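Long-range contacts in A-adding tRNA nucleotidyltransferase (Aquifex aeolicus, PDB 4WBY), which adds the terminal adenosine to tRNAs that end in CC, using ATP and magnesium, to complete the CCA tail: residues A[150-154]-A[179-185]; A[167-171]-A[189-193]; A[255-259]-A[340-344]; A[327-332]-A[351-355]. All coordinates share one frame; numbering follows the deposited sequence.

Contact 1 (A[150-154]-A[179-185]). With GOL (glycerol), chain G.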
loop_
_atom_site.group_PDB
_atom_site.type_symbol
_atom_site.label_atom_id
_atom_site.label_comp_id
_atom_site.label_asym_id
_atom_site.label_seq_id
_atom_site.Cartn_x
_atom_site.Cartn_y
_atom_site.Cartn_z
ATOM N N LYS A 150 -16.568 -10.680 9.108
ATOM C CA LYS A 150 -16.015 -9.724 8.136
ATOM C C LYS A 150 -16.260 -8.278 8.569
ATOM O O LYS A 150 -16.792 -7.448 7.815
ATOM C CB LYS A 150 -16.594 -9.982 6.746
ATOM C CG LYS A 150 -16.272 -11.375 6.231
ATOM C CD LYS A 150 -16.872 -11.557 4.854
ATOM C CE LYS A 150 -16.398 -12.824 4.202
ATOM N NZ LYS A 150 -16.884 -12.965 2.796
ATOM N N VAL A 151 -15.816 -7.978 9.786
ATOM C CA VAL A 151 -16.072 -6.695 10.419
ATOM C C VAL A 151 -14.788 -5.993 10.859
ATOM O O VAL A 151 -13.923 -6.595 11.505
ATOM C CB VAL A 151 -16.997 -6.877 11.657
ATOM C CG1 VAL A 151 -17.021 -5.615 12.507
ATOM C CG2 VAL A 151 -18.408 -7.272 11.203
ATOM N N ILE A 152 -14.678 -4.716 10.499
ATOM C CA ILE A 152 -13.668 -3.813 11.053
ATOM C C ILE A 152 -14.269 -3.085 12.261
ATOM O O ILE A 152 -15.239 -2.338 12.131
ATOM C CB ILE A 152 -13.175 -2.787 10.008
ATOM C CG1 ILE A 152 -12.565 -3.497 8.790
ATOM C CG2 ILE A 152 -12.177 -1.814 10.623
ATOM C CD1 ILE A 152 -11.371 -4.397 9.095
ATOM N N ARG A 153 -13.674 -3.298 13.428
ATOM C CA ARG A 153 -14.190 -2.795 14.694
ATOM C C ARG A 153 -13.061 -2.214 15.524
ATOM O O ARG A 153 -12.045 -2.884 15.733
ATOM C CB ARG A 153 -14.861 -3.932 15.475
ATOM C CG ARG A 153 -15.605 -3.475 16.708
ATOM C CD ARG A 153 -16.011 -4.636 17.594
ATOM N NE ARG A 153 -16.742 -5.655 16.848
ATOM C CZ ARG A 153 -18.046 -5.630 16.602
ATOM N NH1 ARG A 153 -18.802 -4.629 17.056
ATOM N NH2 ARG A 153 -18.591 -6.614 15.896
ATOM N N VAL A 154 -13.227 -0.985 16.017
ATOM C CA VAL A 154 -12.230 -0.424 16.928
ATOM C C VAL A 154 -12.270 -1.120 18.301
ATOM O O VAL A 154 -13.256 -1.773 18.661
ATOM C CB VAL A 154 -12.408 1.107 17.111
ATOM C CG1 VAL A 154 -12.096 1.839 15.804
ATOM C CG2 VAL A 154 -13.803 1.445 17.650
ATOM N N PHE A 179 -14.309 -6.194 3.958
ATOM C CA PHE A 179 -15.010 -6.194 5.241
ATOM C C PHE A 179 -15.859 -4.924 5.342
ATOM O O PHE A 179 -15.614 -3.937 4.636
ATOM C CB PHE A 179 -14.044 -6.230 6.437
ATOM C CG PHE A 179 -13.455 -7.591 6.760
ATOM C CD1 PHE A 179 -13.475 -8.642 5.855
ATOM C CD2 PHE A 179 -12.879 -7.804 8.013
ATOM C CE1 PHE A 179 -12.909 -9.883 6.195
ATOM C CE2 PHE A 179 -12.327 -9.037 8.365
ATOM C CZ PHE A 179 -12.338 -10.075 7.447
ATOM N N LYS A 180 -16.817 -4.940 6.266
ATOM C CA LYS A 180 -17.608 -3.761 6.583
ATOM C C LYS A 180 -17.207 -3.204 7.941
ATOM O O LYS A 180 -16.732 -3.938 8.797
ATOM C CB LYS A 180 -19.096 -4.104 6.580
ATOM C CG LYS A 180 -19.640 -4.453 5.197
ATOM C CD LYS A 180 -21.148 -4.650 5.218
ATOM C CE LYS A 180 -21.873 -3.386 5.668
ATOM N NZ LYS A 180 -21.537 -2.208 4.815
ATOM N N LEU A 181 -17.393 -1.905 8.142
ATOM C CA LEU A 181 -17.289 -1.348 9.483
ATOM C C LEU A 181 -18.407 -1.883 10.371
ATOM O O LEU A 181 -19.546 -2.049 9.914
ATOM C CB LEU A 181 -17.347 0.182 9.443
ATOM C CG LEU A 181 -16.340 0.890 8.540
ATOM C CD1 LEU A 181 -16.621 2.382 8.560
ATOM C CD2 LEU A 181 -14.945 0.579 9.024
ATOM N N SER A 182 -18.104 -2.129 11.643
ATOM C CA SER A 182 -19.170 -2.444 12.593
ATOM C C SER A 182 -20.120 -1.246 12.663
ATOM O O SER A 182 -19.735 -0.125 12.340
ATOM C CB SER A 182 -18.612 -2.791 13.984
ATOM O OG SER A 182 -18.631 -1.691 14.878
ATOM N N ARG A 183 -21.356 -1.481 13.087
ATOM C CA ARG A 183 -22.334 -0.402 13.138
ATOM C C ARG A 183 -21.855 0.757 14.007
ATOM O O ARG A 183 -21.909 1.913 13.580
ATOM C CB ARG A 183 -23.678 -0.931 13.637
ATOM C CG ARG A 183 -24.304 -1.921 12.678
ATOM C CD ARG A 183 -25.569 -2.541 13.257
ATOM N NE ARG A 183 -25.912 -3.791 12.586
ATOM C CZ ARG A 183 -25.661 -4.997 13.085
ATOM N NH1 ARG A 183 -25.071 -5.114 14.267
ATOM N NH2 ARG A 183 -26.006 -6.085 12.408
ATOM N N SER A 184 -21.361 0.465 15.209
ATOM C CA SER A 184 -20.896 1.553 16.067
ATOM C C SER A 184 -19.592 2.156 15.544
ATOM O O SER A 184 -19.397 3.364 15.626
ATOM C CB SER A 184 -20.713 1.089 17.512
ATOM O OG SER A 184 -19.765 0.049 17.605
ATOM N N THR A 185 -18.705 1.324 15.012
ATOM C CA THR A 185 -17.456 1.838 14.443
ATOM C C THR A 185 -17.748 2.812 13.297
ATOM O O THR A 185 -17.095 3.854 13.179
ATOM C CB THR A 185 -16.549 0.687 13.971
ATOM O OG1 THR A 185 -16.092 -0.033 15.123
ATOM C CG2 THR A 185 -15.326 1.197 13.203
HETATM C C1 GOL G . -22.011 -4.121 14.502
HETATM O O1 GOL G . -21.757 -5.501 14.638
HETATM C C2 GOL G . -22.170 -3.648 15.943
HETATM O O2 GOL G . -21.703 -4.716 16.725
HETATM C C3 GOL G . -21.314 -2.440 16.294
HETATM O O3 GOL G . -21.416 -2.323 17.697
#
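The ring of Phe179 lies flat against the backbone of Lys150: Lys150 CA stands 3.4 Å from the ring centroid, almost on the ring normal, a CH-pi contact. Lys150 CB and CG run on over the CD1 and CE1 side of the ring before the extended chain leads its amine away. Ile152, its side chain at about a right angle to that of Phe179, brings CD1 to 3.9 Å from Phe179 CD2. Cutting Phe179 back to alanine is likely to uncover the Schellman motif that ends helix 143-149 at Lys150 and open a gap beside Ile152 CD1. These side chains hang on a two-stranded parallel sheet, in which Lys180 N bonds to Lys150 O, Ile152 N to Lys180 O (2.8 Å), and Ser182 N to Ile152 O. The connection is helical, a beta-alpha-beta crossover that includes helix 165-177, onto which Ile152 packs. Ser182 is the N-cap of the next helix, its OG taking the N-H of Thr185 (3.0 Å). Thr185 OG1 accepts from Val154 N at 3.1 Å. Ser182 CB lies over one face of the Arg153 guanidinium, toward its rim; at the edge NH1 donates to O2 of a glycerol, probably from the crystallisation liquor, and NE forms a salt bridge with Asp146.

Contact 2 (A[167-171]-A[189-193])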
loop_
_atom_site.group_PDB
_atom_site.type_symbol
_atom_site.label_atom_id
_atom_site.label_comp_id
_atom_site.label_asym_id
_atom_site.label_seq_id
_atom_site.Cartn_x
_atom_site.Cartn_y
_atom_site.Cartn_z
ATOM N N ILE A 167 -9.039 6.506 11.055
ATOM C CA ILE A 167 -10.155 6.664 10.122
ATOM C C ILE A 167 -9.758 6.130 8.744
ATOM O O ILE A 167 -10.479 5.336 8.130
ATOM C CB ILE A 167 -10.586 8.141 10.002
ATOM C CG1 ILE A 167 -11.160 8.648 11.334
ATOM C CG2 ILE A 167 -11.574 8.351 8.844
ATOM C CD1 ILE A 167 -11.273 10.166 11.407
ATOM N N LEU A 168 -8.609 6.580 8.252
ATOM C CA LEU A 168 -8.119 6.108 6.961
ATOM C C LEU A 168 -7.727 4.632 7.023
ATOM O O LEU A 168 -8.003 3.877 6.084
ATOM C CB LEU A 168 -6.932 6.958 6.479
ATOM C CG LEU A 168 -7.193 8.438 6.187
ATOM C CD1 LEU A 168 -5.931 9.077 5.623
ATOM C CD2 LEU A 168 -8.371 8.646 5.247
ATOM N N ARG A 169 -7.080 4.220 8.115
ATOM C CA ARG A 169 -6.639 2.827 8.241
ATOM C C ARG A 169 -7.832 1.873 8.209
ATOM O O ARG A 169 -7.755 0.804 7.604
ATOM C CB ARG A 169 -5.851 2.611 9.534
ATOM C CG ARG A 169 -4.527 3.345 9.590
ATOM C CD ARG A 169 -3.786 3.063 10.897
ATOM N NE ARG A 169 -3.579 1.643 11.141
ATOM C CZ ARG A 169 -2.496 0.964 10.772
ATOM N NH1 ARG A 169 -1.511 1.571 10.117
ATOM N NH2 ARG A 169 -2.402 -0.331 11.051
ATOM N N ALA A 170 -8.932 2.264 8.854
ATOM C CA ALA A 170 -10.133 1.424 8.863
ATOM C C ALA A 170 -10.589 1.126 7.449
ATOM O O ALA A 170 -10.986 0.001 7.126
ATOM C CB ALA A 170 -11.259 2.093 9.643
ATOM N N LEU A 171 -10.531 2.147 6.601
ATOM C CA LEU A 171 -11.011 2.016 5.238
ATOM C C LEU A 171 -10.025 1.213 4.391
ATOM O O LEU A 171 -10.435 0.471 3.497
ATOM C CB LEU A 171 -11.266 3.405 4.642
ATOM C CG LEU A 171 -12.233 4.263 5.472
ATOM C CD1 LEU A 171 -12.541 5.586 4.776
ATOM C CD2 LEU A 171 -13.515 3.484 5.796
ATOM N N LEU A 189 -16.695 6.701 13.151
ATOM C CA LEU A 189 -15.872 7.206 12.061
ATOM C C LEU A 189 -16.533 8.427 11.428
ATOM O O LEU A 189 -15.885 9.452 11.215
ATOM C CB LEU A 189 -15.621 6.106 11.025
ATOM C CG LEU A 189 -14.638 6.421 9.890
ATOM C CD1 LEU A 189 -13.903 5.146 9.434
ATOM C CD2 LEU A 189 -15.339 7.079 8.706
ATOM N N LYS A 190 -17.827 8.329 11.149
ATOM C CA LYS A 190 -18.544 9.448 10.543
ATOM C C LYS A 190 -18.543 10.657 11.475
ATOM O O LYS A 190 -18.390 11.795 11.025
ATOM C CB LYS A 190 -19.985 9.048 10.199
ATOM C CG LYS A 190 -20.071 8.022 9.068
ATOM C CD LYS A 190 -21.494 7.518 8.873
ATOM C CE LYS A 190 -22.404 8.580 8.329
ATOM N NZ LYS A 190 -23.701 7.970 7.930
ATOM N N GLN A 191 -18.712 10.414 12.771
ATOM C CA GLN A 191 -18.725 11.501 13.740
ATOM C C GLN A 191 -17.362 12.172 13.837
ATOM O O GLN A 191 -17.282 13.400 13.922
ATOM C CB GLN A 191 -19.180 10.991 15.112
ATOM C CG GLN A 191 -20.685 10.730 15.131
ATOM C CD GLN A 191 -21.210 10.207 16.451
ATOM O OE1 GLN A 191 -20.454 9.975 17.394
ATOM N NE2 GLN A 191 -22.527 10.023 16.523
ATOM N N ALA A 192 -16.288 11.383 13.792
ATOM C CA ALA A 192 -14.949 11.974 13.860
ATOM C C ALA A 192 -14.693 12.850 12.638
ATOM O O ALA A 192 -14.118 13.926 12.760
ATOM C CB ALA A 192 -13.875 10.900 13.979
ATOM N N VAL A 193 -15.119 12.392 11.460
ATOM C CA VAL A 193 -14.967 13.210 10.261
ATOM C C VAL A 193 -15.788 14.494 10.421
ATOM O O VAL A 193 -15.287 15.606 10.185
ATOM C CB VAL A 193 -15.391 12.449 8.983
ATOM C CG1 VAL A 193 -15.403 13.390 7.780
ATOM C CG2 VAL A 193 -14.448 11.274 8.729
#
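Ile167 and Leu189 meet where helix 165-177, which carries ATP-binding residues, packs against helix 183-194 as a roughly antiparallel pair joined through the short strand 180-181. The N-to-C directions of the two segments are 142° apart and their axes 11.2 Å from each other at closest; the side chains that meet are all apolar. Ile167 reaches across with both of its branches. Its CG2, anti to the backbone N, comes to 3.8 Å from Leu189 CG and also faces Val193 CG2, whereas the other branch, extended at chi2, carries CD1 to Ala192 CB. Leu189 answers with CG swung anti to its own backbone N (chi1 -173°), which sends the fork of its methyls towards helix 165-177. Its chi2 of 149° is off the usual staggered positions, and in this setting CD2 stays beside Ile167 CG2 while CD1 touches both Ala170 CB and Leu171 CD2, 4.0 Å from each. Were Leu189 an alanine, the fork would be gone and a gap would probably open beside Ile167, Ala170 and Leu171, residues of the ATP site. Phe160 touches Ile167, Leu189 and Ala192, and Tyr229 packs on Leu171 and Leu189. The neighbouring Arg169 forms a salt bridge with the ATP-binding Asp119. Leu189 CD1 reaches as far as the backbone of the first helix, 3.7 Å from Ile167 O.

Contact 3 (A[255-259]-A[340-344])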
loop_
_atom_site.group_PDB
_atom_site.type_symbol
_atom_site.label_atom_id
_atom_site.label_comp_id
_atom_site.label_asym_id
_atom_site.label_seq_id
_atom_site.Cartn_x
_atom_site.Cartn_y
_atom_site.Cartn_z
ATOM N N VAL A 255 -7.556 -0.771 -17.748
ATOM C CA VAL A 255 -6.302 -0.562 -18.471
ATOM C C VAL A 255 -5.119 -1.153 -17.703
ATOM O O VAL A 255 -4.256 -1.826 -18.278
ATOM C CB VAL A 255 -6.054 0.941 -18.739
ATOM C CG1 VAL A 255 -4.633 1.182 -19.261
ATOM C CG2 VAL A 255 -7.088 1.479 -19.722
ATOM N N VAL A 256 -5.093 -0.914 -16.397
ATOM C CA VAL A 256 -4.019 -1.407 -15.546
ATOM C C VAL A 256 -4.002 -2.932 -15.477
ATOM O O VAL A 256 -2.937 -3.557 -15.531
ATOM C CB VAL A 256 -4.143 -0.821 -14.119
ATOM C CG1 VAL A 256 -3.372 -1.661 -13.099
ATOM C CG2 VAL A 256 -3.687 0.631 -14.112
ATOM N N ASP A 257 -5.179 -3.536 -15.355
ATOM C CA ASP A 257 -5.267 -4.990 -15.291
ATOM C C ASP A 257 -4.780 -5.597 -16.605
ATOM O O ASP A 257 -4.077 -6.614 -16.613
ATOM C CB ASP A 257 -6.697 -5.440 -14.988
ATOM C CG ASP A 257 -7.119 -5.144 -13.550
ATOM O OD1 ASP A 257 -6.242 -4.850 -12.704
ATOM O OD2 ASP A 257 -8.331 -5.210 -13.263
ATOM N N TRP A 258 -5.142 -4.960 -17.715
ATOM C CA TRP A 258 -4.685 -5.408 -19.026
ATOM C C TRP A 258 -3.164 -5.301 -19.141
ATOM O O TRP A 258 -2.494 -6.246 -19.565
ATOM C CB TRP A 258 -5.364 -4.596 -20.134
ATOM C CG TRP A 258 -4.765 -4.805 -21.493
ATOM C CD1 TRP A 258 -5.062 -5.805 -22.375
ATOM C CD2 TRP A 258 -3.766 -3.995 -22.128
ATOM N NE1 TRP A 258 -4.308 -5.668 -23.518
ATOM C CE2 TRP A 258 -3.504 -4.567 -23.390
ATOM C CE3 TRP A 258 -3.069 -2.841 -21.753
ATOM C CZ2 TRP A 258 -2.577 -4.023 -24.280
ATOM C CZ3 TRP A 258 -2.146 -2.304 -22.636
ATOM C CH2 TRP A 258 -1.907 -2.895 -23.883
ATOM N N HIS A 259 -2.619 -4.153 -18.756
ATOM C CA HIS A 259 -1.184 -3.942 -18.878
ATOM C C HIS A 259 -0.400 -4.928 -18.011
ATOM O O HIS A 259 0.608 -5.488 -18.450
ATOM C CB HIS A 259 -0.805 -2.511 -18.505
ATOM C CG HIS A 259 0.654 -2.226 -18.673
ATOM N ND1 HIS A 259 1.540 -2.235 -17.617
ATOM C CD2 HIS A 259 1.388 -1.962 -19.781
ATOM C CE1 HIS A 259 2.756 -1.974 -18.065
ATOM N NE2 HIS A 259 2.692 -1.809 -19.374
ATOM N N LEU A 340 -0.622 4.646 -20.483
ATOM C CA LEU A 340 -1.819 4.087 -19.865
ATOM C C LEU A 340 -2.883 5.175 -19.684
ATOM O O LEU A 340 -4.073 4.925 -19.880
ATOM C CB LEU A 340 -1.468 3.411 -18.539
ATOM C CG LEU A 340 -0.472 2.256 -18.699
ATOM C CD1 LEU A 340 -0.208 1.533 -17.384
ATOM C CD2 LEU A 340 -0.927 1.280 -19.774
ATOM N N LEU A 341 -2.453 6.391 -19.359
ATOM C CA LEU A 341 -3.379 7.516 -19.256
ATOM C C LEU A 341 -4.051 7.799 -20.603
ATOM O O LEU A 341 -5.252 8.071 -20.667
ATOM C CB LEU A 341 -2.651 8.762 -18.748
ATOM C CG LEU A 341 -2.967 9.279 -17.341
ATOM C CD1 LEU A 341 -3.407 8.171 -16.388
ATOM C CD2 LEU A 341 -1.773 10.036 -16.782
ATOM N N LEU A 342 -3.271 7.718 -21.679
ATOM C CA LEU A 342 -3.793 7.942 -23.021
ATOM C C LEU A 342 -4.845 6.901 -23.386
ATOM O O LEU A 342 -5.762 7.185 -24.156
ATOM C CB LEU A 342 -2.652 7.938 -24.052
ATOM C CG LEU A 342 -1.818 9.226 -24.091
ATOM C CD1 LEU A 342 -0.495 8.986 -24.793
ATOM C CD2 LEU A 342 -2.569 10.367 -24.771
ATOM N N MET A 343 -4.727 5.704 -22.817
ATOM C CA MET A 343 -5.694 4.647 -23.094
ATOM C C MET A 343 -7.056 4.889 -22.451
ATOM O O MET A 343 -7.999 4.151 -22.715
ATOM C CB MET A 343 -5.143 3.301 -22.643
ATOM C CG MET A 343 -4.023 2.814 -23.538
ATOM S SD MET A 343 -3.407 1.191 -23.077
ATOM C CE MET A 343 -4.867 0.184 -23.304
ATOM N N LEU A 344 -7.159 5.920 -21.617
ATOM C CA LEU A 344 -8.451 6.341 -21.077
ATOM C C LEU A 344 -9.259 7.117 -22.111
ATOM O O LEU A 344 -10.451 7.355 -21.922
ATOM C CB LEU A 344 -8.263 7.197 -19.826
ATOM C CG LEU A 344 -7.507 6.503 -18.696
ATOM C CD1 LEU A 344 -7.251 7.456 -17.536
ATOM C CD2 LEU A 344 -8.285 5.281 -18.223
#
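Val255 fits between Leu340 and Met343 where the long helix 243-262 packs against residues 340-344, within the helical C-terminal half of the chain and away from the annotated ATP and magnesium sites. Aliphatic contacts centre on the two methyls of Val255: CG1, anti to the backbone N (chi1 170°), lies 3.7 Å from Leu340 CD2 and also touches Met343, and CG2 meets Met343 CB at 4.0 Å, with Leu344 CD2 a little farther off. Leu344 also touches Lys248, Ala251 and Leu252 of the long helix. Methyl groups meet a ring at His259, where Leu340 sets CD1 over one face of the imidazole, displaced toward the rim, while Leu340 CD2 touches CG and CD2 of the same ring. Tyr270 OH is hydrogen-bonded to His259 ND1, so the polar end of the histidine is held from outside the pair of segments, and Phe263 meets the rings of both His259 and Trp258. Between Met343 and Trp258 the contact is Met-aromatic. Met343 bends at its final torsion (chi3 62°), which carries CE to 4.2 Å from the centroid of the six-membered ring of Trp258, off-centre in a CH-pi contact. The sulfur approaches the same ring obliquely, with Met343 SD 3.7 Å from Trp258 CZ3.

Contact 4 (A[327-332]-A[351-355])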
loop_
_atom_site.group_PDB
_atom_site.type_symbol
_atom_site.label_atom_id
_atom_site.label_comp_id
_atom_site.label_asym_id
_atom_site.label_seq_id
_atom_site.Cartn_x
_atom_site.Cartn_y
_atom_site.Cartn_z
ATOM N N VAL A 327 2.527 8.044 -34.969
ATOM C CA VAL A 327 2.102 7.579 -33.654
ATOM C C VAL A 327 3.325 7.115 -32.865
ATOM O O VAL A 327 3.501 7.469 -31.692
ATOM C CB VAL A 327 1.071 6.436 -33.764
ATOM C CG1 VAL A 327 0.731 5.880 -32.394
ATOM C CG2 VAL A 327 -0.195 6.925 -34.463
ATOM N N TYR A 328 4.185 6.345 -33.529
ATOM C CA TYR A 328 5.404 5.841 -32.904
ATOM C C TYR A 328 6.307 6.976 -32.435
ATOM O O TYR A 328 6.821 6.942 -31.317
ATOM C CB TYR A 328 6.154 4.924 -33.878
ATOM C CG TYR A 328 7.604 4.660 -33.525
ATOM C CD1 TYR A 328 7.952 3.679 -32.604
ATOM C CD2 TYR A 328 8.627 5.379 -34.131
ATOM C CE1 TYR A 328 9.278 3.431 -32.290
ATOM C CE2 TYR A 328 9.955 5.139 -33.822
ATOM C CZ TYR A 328 10.274 4.164 -32.901
ATOM O OH TYR A 328 11.597 3.925 -32.596
ATOM N N ARG A 329 6.490 7.983 -33.286
ATOM C CA ARG A 329 7.352 9.117 -32.960
ATOM C C ARG A 329 6.818 9.910 -31.770
ATOM O O ARG A 329 7.583 10.371 -30.920
ATOM C CB ARG A 329 7.507 10.035 -34.177
ATOM C CG ARG A 329 8.443 11.213 -33.959
ATOM C CD ARG A 329 8.362 12.196 -35.119
ATOM N NE ARG A 329 6.975 12.520 -35.441
ATOM C CZ ARG A 329 6.251 13.435 -34.804
ATOM N NH1 ARG A 329 6.781 14.125 -33.804
ATOM N NH2 ARG A 329 4.993 13.657 -35.165
ATOM N N LEU A 330 5.500 10.063 -31.705
ATOM C CA LEU A 330 4.866 10.796 -30.611
ATOM C C LEU A 330 4.916 10.040 -29.283
ATOM O O LEU A 330 5.023 10.654 -28.217
ATOM C CB LEU A 330 3.411 11.118 -30.967
ATOM C CG LEU A 330 3.216 12.183 -32.047
ATOM C CD1 LEU A 330 1.778 12.185 -32.549
ATOM C CD2 LEU A 330 3.601 13.556 -31.516
ATOM N N LEU A 331 4.843 8.714 -29.346
ATOM C CA LEU A 331 4.758 7.897 -28.131
ATOM C C LEU A 331 6.104 7.424 -27.603
ATOM O O LEU A 331 6.237 7.140 -26.412
ATOM C CB LEU A 331 3.864 6.680 -28.372
ATOM C CG LEU A 331 2.404 7.005 -28.705
ATOM C CD1 LEU A 331 1.610 5.731 -28.934
ATOM C CD2 LEU A 331 1.770 7.848 -27.601
ATOM N N LYS A 332 7.100 7.355 -28.483
ATOM C CA LYS A 332 8.412 6.796 -28.131
ATOM C C LYS A 332 9.059 7.373 -26.853
ATOM O O LYS A 332 9.639 6.618 -26.072
ATOM C CB LYS A 332 9.379 6.963 -29.311
ATOM C CG LYS A 332 10.720 6.275 -29.105
ATOM C CD LYS A 332 11.572 6.321 -30.366
ATOM C CE LYS A 332 12.883 5.580 -30.162
ATOM N NZ LYS A 332 13.682 5.512 -31.416
ATOM N N LYS A 351 -4.540 2.963 -30.746
ATOM C CA LYS A 351 -3.240 3.443 -31.199
ATOM C C LYS A 351 -2.162 3.143 -30.164
ATOM O O LYS A 351 -1.037 2.798 -30.520
ATOM C CB LYS A 351 -3.287 4.944 -31.498
ATOM C CG LYS A 351 -3.923 5.281 -32.833
ATOM C CD LYS A 351 -4.163 6.773 -32.985
ATOM C CE LYS A 351 -4.792 7.080 -34.339
ATOM N NZ LYS A 351 -5.141 8.520 -34.494
ATOM N N ILE A 352 -2.505 3.266 -28.884
ATOM C CA ILE A 352 -1.544 2.976 -27.827
ATOM C C ILE A 352 -1.249 1.483 -27.794
ATOM O O ILE A 352 -0.100 1.062 -27.670
ATOM C CB ILE A 352 -2.054 3.415 -26.440
ATOM C CG1 ILE A 352 -2.591 4.851 -26.487
ATOM C CG2 ILE A 352 -0.947 3.273 -25.407
ATOM C CD1 ILE A 352 -1.594 5.856 -27.007
ATOM N N LYS A 353 -2.307 0.690 -27.906
ATOM C CA LYS A 353 -2.188 -0.757 -27.881
ATOM C C LYS A 353 -1.315 -1.223 -29.038
ATOM O O LYS A 353 -0.492 -2.124 -28.884
ATOM C CB LYS A 353 -3.573 -1.400 -27.946
ATOM C CG LYS A 353 -3.578 -2.915 -27.920
ATOM C CD LYS A 353 -5.005 -3.444 -27.890
ATOM C CE LYS A 353 -5.041 -4.966 -27.885
ATOM N NZ LYS A 353 -4.520 -5.548 -29.155
ATOM N N LEU A 354 -1.491 -0.586 -30.191
ATOM C CA LEU A 354 -0.695 -0.907 -31.372
ATOM C C LEU A 354 0.772 -0.569 -31.144
ATOM O O LEU A 354 1.658 -1.343 -31.507
ATOM C CB LEU A 354 -1.222 -0.165 -32.600
ATOM C CG LEU A 354 -0.470 -0.448 -33.903
ATOM C CD1 LEU A 354 -0.636 -1.907 -34.313
ATOM C CD2 LEU A 354 -0.936 0.481 -35.018
ATOM N N TYR A 355 1.029 0.589 -30.546
ATOM C CA TYR A 355 2.397 0.968 -30.229
ATOM C C TYR A 355 3.040 -0.058 -29.305
ATOM O O TYR A 355 4.166 -0.491 -29.538
ATOM C CB TYR A 355 2.454 2.345 -29.580
ATOM C CG TYR A 355 3.843 2.678 -29.089
ATOM C CD1 TYR A 355 4.827 3.089 -29.974
ATOM C CD2 TYR A 355 4.175 2.560 -27.745
ATOM C CE1 TYR A 355 6.099 3.380 -29.538
ATOM C CE2 TYR A 355 5.452 2.849 -27.298
ATOM C CZ TYR A 355 6.407 3.261 -28.203
ATOM O OH TYR A 355 7.679 3.555 -27.776
#
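Leu331 and Tyr355 form the tight part of this contact. Leu331 CB sits over the centre of the Tyr355 ring, 3.9 Å from the centroid and close to the ring normal, a CH-pi contact. Further along the leucine, CD1 presses on Tyr355 CB at 3.5 Å and on Ile352 CD1 at 3.7 Å. Tyr355 owes its reach to a CG anti to the backbone N (chi1 173°), which carries the ring across to helix 324-331. There Tyr328 CD1 comes up to the edge of the ring, 3.6 Å from Tyr355 CE1, and the phenol oxygen of Tyr355 ends near Lys332 CA. Val327, though buried, fits more loosely, its CG1 4.0 Å from Lys351 O. The solvent side belongs to the lysines. The long chain of Lys351 leads away to the carbonyl of Leu318; the exposed Lys332 is extended beyond CG, and its NZ donates to Tyr328 OH at 2.9 Å, an oxygen that Lys390 also engages. The two helical segments are nearly perpendicular, at 84°. Helix 336-342 packs on Leu331 and Ile352 through Leu339 and Leu342, helix 311-320 adds Leu318, and helix 380-394 lies against Tyr328 and Lys332.

In the fold
Contacts 1 and 2 form one unit, their centres 11 Å apart and both drawing on helix 183-194: Leu181 CD1 touches Leu189 CD1 at 4.0 Å, and Leu181 CD2 lies equally close to Ala170 CB. Contact 2 holds residues 167-171 of the ATP site, and contact 1 lies beside it, the side chain of Val154 about 6 Å from that of Asp119. Contacts 3 and 4 make a second unit in the helical region farther along the chain, 14 Å between centres, joined where Met343 CG meets Ile352 CB at 3.6 Å and Leu342 packs on Leu331. The units stay apart: contacts 2 and 3 approach no closer than about 18 Å between nearest atoms.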